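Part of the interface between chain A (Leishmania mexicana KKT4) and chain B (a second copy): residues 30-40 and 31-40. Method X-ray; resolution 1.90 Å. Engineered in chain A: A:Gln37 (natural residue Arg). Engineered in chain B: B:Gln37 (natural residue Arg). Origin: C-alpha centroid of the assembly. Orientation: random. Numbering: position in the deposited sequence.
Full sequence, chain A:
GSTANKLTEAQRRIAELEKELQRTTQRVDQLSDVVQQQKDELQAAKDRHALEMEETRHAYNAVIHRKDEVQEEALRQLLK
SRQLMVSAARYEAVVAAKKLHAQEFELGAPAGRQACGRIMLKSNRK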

# COMPACT_ATOMS: atom_id res chain seq x y z
N GLN A 30 -5.70 19.91 -21.27
CA GLN A 30 -5.96 18.51 -20.97
C GLN A 30 -4.91 17.96 -20.00
O GLN A 30 -5.27 17.28 -19.04
CB GLN A 30 -6.00 17.67 -22.25
CG GLN A 30 -7.20 18.07 -23.11
CD GLN A 30 -7.11 17.53 -24.52
OE1 GLN A 30 -6.11 16.91 -24.91
NE2 GLN A 30 -8.15 17.77 -25.30
N LEU A 31 -3.62 18.26 -20.24
CA LEU A 31 -2.57 17.77 -19.35
C LEU A 31 -2.69 18.40 -17.97
O LEU A 31 -2.42 17.74 -16.96
CB LEU A 31 -1.16 18.04 -19.92
CG LEU A 31 -0.89 17.22 -21.20
CD1 LEU A 31 0.28 17.74 -21.98
CD2 LEU A 31 -0.61 15.75 -20.80
N SER A 32 -2.99 19.70 -17.91
CA SER A 32 -3.14 20.36 -16.63
C SER A 32 -4.25 19.70 -15.81
O SER A 32 -4.14 19.58 -14.58
CB SER A 32 -3.46 21.84 -16.86
OG SER A 32 -2.30 22.50 -17.30
N ASP A 33 -5.31 19.24 -16.48
CA ASP A 33 -6.38 18.56 -15.77
C ASP A 33 -5.91 17.22 -15.24
O ASP A 33 -6.21 16.87 -14.10
CB ASP A 33 -7.60 18.36 -16.68
CG ASP A 33 -8.39 19.63 -16.88
OD1 ASP A 33 -8.18 20.60 -16.10
OD2 ASP A 33 -9.21 19.64 -17.83
N VAL A 34 -5.13 16.49 -16.04
CA VAL A 34 -4.58 15.21 -15.60
C VAL A 34 -3.69 15.39 -14.39
O VAL A 34 -3.74 14.60 -13.44
CB VAL A 34 -3.84 14.51 -16.75
CG1 VAL A 34 -3.22 13.21 -16.23
CG2 VAL A 34 -4.80 14.22 -17.90
N VAL A 35 -2.87 16.45 -14.38
CA VAL A 35 -1.94 16.68 -13.27
C VAL A 35 -2.72 16.85 -11.98
O VAL A 35 -2.39 16.23 -10.96
CB VAL A 35 -1.04 17.89 -13.54
CG1 VAL A 35 -0.23 18.21 -12.31
CG2 VAL A 35 -0.08 17.52 -14.65
N GLN A 36 -3.77 17.67 -12.00
CA GLN A 36 -4.55 17.91 -10.78
C GLN A 36 -5.31 16.65 -10.35
O GLN A 36 -5.34 16.33 -9.15
CB GLN A 36 -5.52 19.08 -10.97
CG GLN A 36 -4.85 20.48 -11.03
CD GLN A 36 -3.77 20.76 -9.95
OE1 GLN A 36 -2.59 20.91 -10.27
NE2 GLN A 36 -4.19 20.88 -8.67
N GLN A 37 -5.89 15.91 -11.29
CA GLN A 37 -6.55 14.66 -10.92
C GLN A 37 -5.58 13.65 -10.31
O GLN A 37 -5.93 12.93 -9.36
CB GLN A 37 -7.24 14.04 -12.13
CG GLN A 37 -8.39 14.84 -12.71
CD GLN A 37 -8.69 14.44 -14.18
OE1 GLN A 37 -7.94 13.67 -14.79
NE2 GLN A 37 -9.77 14.99 -14.74
N GLN A 38 -4.35 13.56 -10.85
CA GLN A 38 -3.39 12.62 -10.32
C GLN A 38 -2.90 13.02 -8.94
O GLN A 38 -2.59 12.14 -8.14
CB GLN A 38 -2.21 12.44 -11.28
CG GLN A 38 -2.69 11.76 -12.58
CD GLN A 38 -1.64 11.25 -13.52
OE1 GLN A 38 -1.88 10.30 -14.27
NE2 GLN A 38 -0.48 11.89 -13.53
N LYS A 39 -2.80 14.32 -8.66
CA LYS A 39 -2.51 14.77 -7.30
C LYS A 39 -3.55 14.25 -6.31
O LYS A 39 -3.20 13.72 -5.24
CB LYS A 39 -2.48 16.31 -7.24
CG LYS A 39 -1.23 16.93 -7.75
CD LYS A 39 -1.37 18.48 -7.73
CE LYS A 39 -0.10 19.18 -8.23
NZ LYS A 39 -0.34 20.63 -8.58
N ASP A 40 -4.83 14.45 -6.64
CA ASP A 40 -5.93 13.96 -5.82
C ASP A 40 -5.88 12.45 -5.66
O ASP A 40 -6.03 11.92 -4.55
CB ASP A 40 -7.26 14.37 -6.44
CG ASP A 40 -7.51 15.88 -6.39
OD1 ASP A 40 -6.75 16.61 -5.69
OD2 ASP A 40 -8.45 16.36 -7.07
N LEU B 31 4.60 19.63 -18.78
CA LEU B 31 3.45 18.98 -18.16
C LEU B 31 3.44 17.48 -18.43
O LEU B 31 3.03 16.71 -17.55
CB LEU B 31 2.19 19.64 -18.69
CG LEU B 31 1.91 21.01 -18.07
CD1 LEU B 31 0.71 21.67 -18.84
CD2 LEU B 31 1.59 20.87 -16.58
N SER B 32 3.83 17.04 -19.65
CA SER B 32 3.92 15.60 -19.94
C SER B 32 4.90 14.91 -19.00
O SER B 32 4.67 13.77 -18.57
CB SER B 32 4.33 15.35 -21.39
OG SER B 32 3.32 15.85 -22.25
N ASP B 33 6.00 15.59 -18.70
CA ASP B 33 6.96 15.06 -17.73
C ASP B 33 6.34 14.92 -16.34
O ASP B 33 6.53 13.89 -15.69
CB ASP B 33 8.23 15.92 -17.67
CG ASP B 33 9.33 15.23 -16.86
OD1 ASP B 33 9.86 14.20 -17.34
OD2 ASP B 33 9.65 15.70 -15.74
N VAL B 34 5.58 15.93 -15.88
CA VAL B 34 4.93 15.84 -14.57
C VAL B 34 3.96 14.67 -14.56
O VAL B 34 3.84 13.93 -13.57
CB VAL B 34 4.18 17.15 -14.26
CG1 VAL B 34 3.34 17.01 -12.96
CG2 VAL B 34 5.16 18.33 -14.11
N VAL B 35 3.25 14.48 -15.67
CA VAL B 35 2.23 13.44 -15.70
C VAL B 35 2.89 12.09 -15.54
O VAL B 35 2.40 11.22 -14.81
CB VAL B 35 1.41 13.50 -17.00
CG1 VAL B 35 0.59 12.19 -17.12
CG2 VAL B 35 0.44 14.70 -16.91
N GLN B 36 4.01 11.89 -16.23
CA GLN B 36 4.67 10.61 -16.09
C GLN B 36 5.28 10.45 -14.71
O GLN B 36 5.30 9.33 -14.17
CB GLN B 36 5.74 10.45 -17.16
CG GLN B 36 6.33 9.00 -17.12
CD GLN B 36 5.32 7.94 -17.56
OE1 GLN B 36 4.79 7.98 -18.67
NE2 GLN B 36 5.04 7.00 -16.67
N GLN B 37 5.83 11.52 -14.14
CA GLN B 37 6.41 11.41 -12.82
C GLN B 37 5.35 11.04 -11.80
O GLN B 37 5.59 10.23 -10.92
CB GLN B 37 7.10 12.70 -12.42
CG GLN B 37 8.44 12.90 -13.14
CD GLN B 37 9.33 13.87 -12.43
OE1 GLN B 37 9.15 14.13 -11.23
NE2 GLN B 37 10.31 14.42 -13.14
N GLN B 38 4.16 11.62 -11.93
CA GLN B 38 3.06 11.27 -11.04
C GLN B 38 2.65 9.82 -11.19
O GLN B 38 2.31 9.18 -10.20
CB GLN B 38 1.86 12.17 -11.32
CG GLN B 38 2.03 13.59 -10.87
CD GLN B 38 0.78 14.40 -11.25
OE1 GLN B 38 0.22 14.22 -12.36
NE2 GLN B 38 0.30 15.20 -10.34
N LYS B 39 2.56 9.32 -12.43
CA LYS B 39 2.23 7.91 -12.66
C LYS B 39 3.24 6.99 -12.01
O LYS B 39 2.87 6.00 -11.37
CB LYS B 39 2.17 7.62 -14.16
CG LYS B 39 0.91 8.10 -14.81
CD LYS B 39 0.94 7.80 -16.32
CE LYS B 39 -0.31 8.39 -16.98
NZ LYS B 39 -0.27 8.09 -18.44
N ASP B 40 4.55 7.32 -12.16
CA ASP B 40 5.60 6.54 -11.52
C ASP B 40 5.47 6.57 -10.01
O ASP B 40 5.67 5.54 -9.36
CB ASP B 40 6.99 7.06 -11.93
CG ASP B 40 7.28 6.90 -13.41
OD1 ASP B 40 6.55 6.15 -14.10
OD2 ASP B 40 8.23 7.58 -13.88

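What holds the middle of this contact together? The two helices run in nearly the same direction, 25° apart, and identical residues face one another in register. At the centre A:Val35 and B:Val35 meet, their CG2 atoms 3.7 Å apart and their CA atoms only 5.8 Å apart. Each valine is a knob in a hole on the partner: A:Val35 sits among B:Leu31, B:Val34, B:Val35 and B:Gln38, and B:Val35 fills the equivalent hole.

How does the apolar packing extend from there? One turn earlier, A:Leu31 and B:Leu31 point toward each other, CB to CB at 3.9 Å. A:Leu31 CD2 lies 4.2 Å from B:Val35 CG2, and B:Leu31 CD2 the same from A:Val35 CG2. A:Val34 and B:Val34 add a flank: A:Val35 CG1 lies 3.8 Å from B:Val34 CG1, and A:Val34 CG1 lies 4.0 Å from B:Val35 CG2.

How do the glutamines beyond the valines bond across the contact? The NE2 groups of A:Gln38 and B:Gln38 both donate across it. B:Gln38 NE2 donates to A:Val35 O at 2.9 Å, while A:Gln38 NE2 donates to B:Val35 O at 3.2 Å and to B:Gln38 OE1 at 2.7 Å. The acceptor carbonyls also accept helical bonds from A:Lys39 N and B:Lys39 N, so they serve two donors. The pair is not symmetric, since the link between the side chains runs from chain A to chain B.

What lies at the margins? A:Ser32 OG approaches B:Leu31 CD1 at 3.5 Å, and B:Ser32 OG is 3.6 Å from A:Leu31 CD1, both van der Waals contacts. The aliphatic parts of A:Lys39 and B:Lys39 lie against the glutamines, with A:Lys39 CG 3.5 Å from B:Gln38 NE2 and B:Lys39 CG 3.6 Å from A:Gln38 OE1. The engineered A:Gln37 and B:Gln37 make no contact with the opposing stretch.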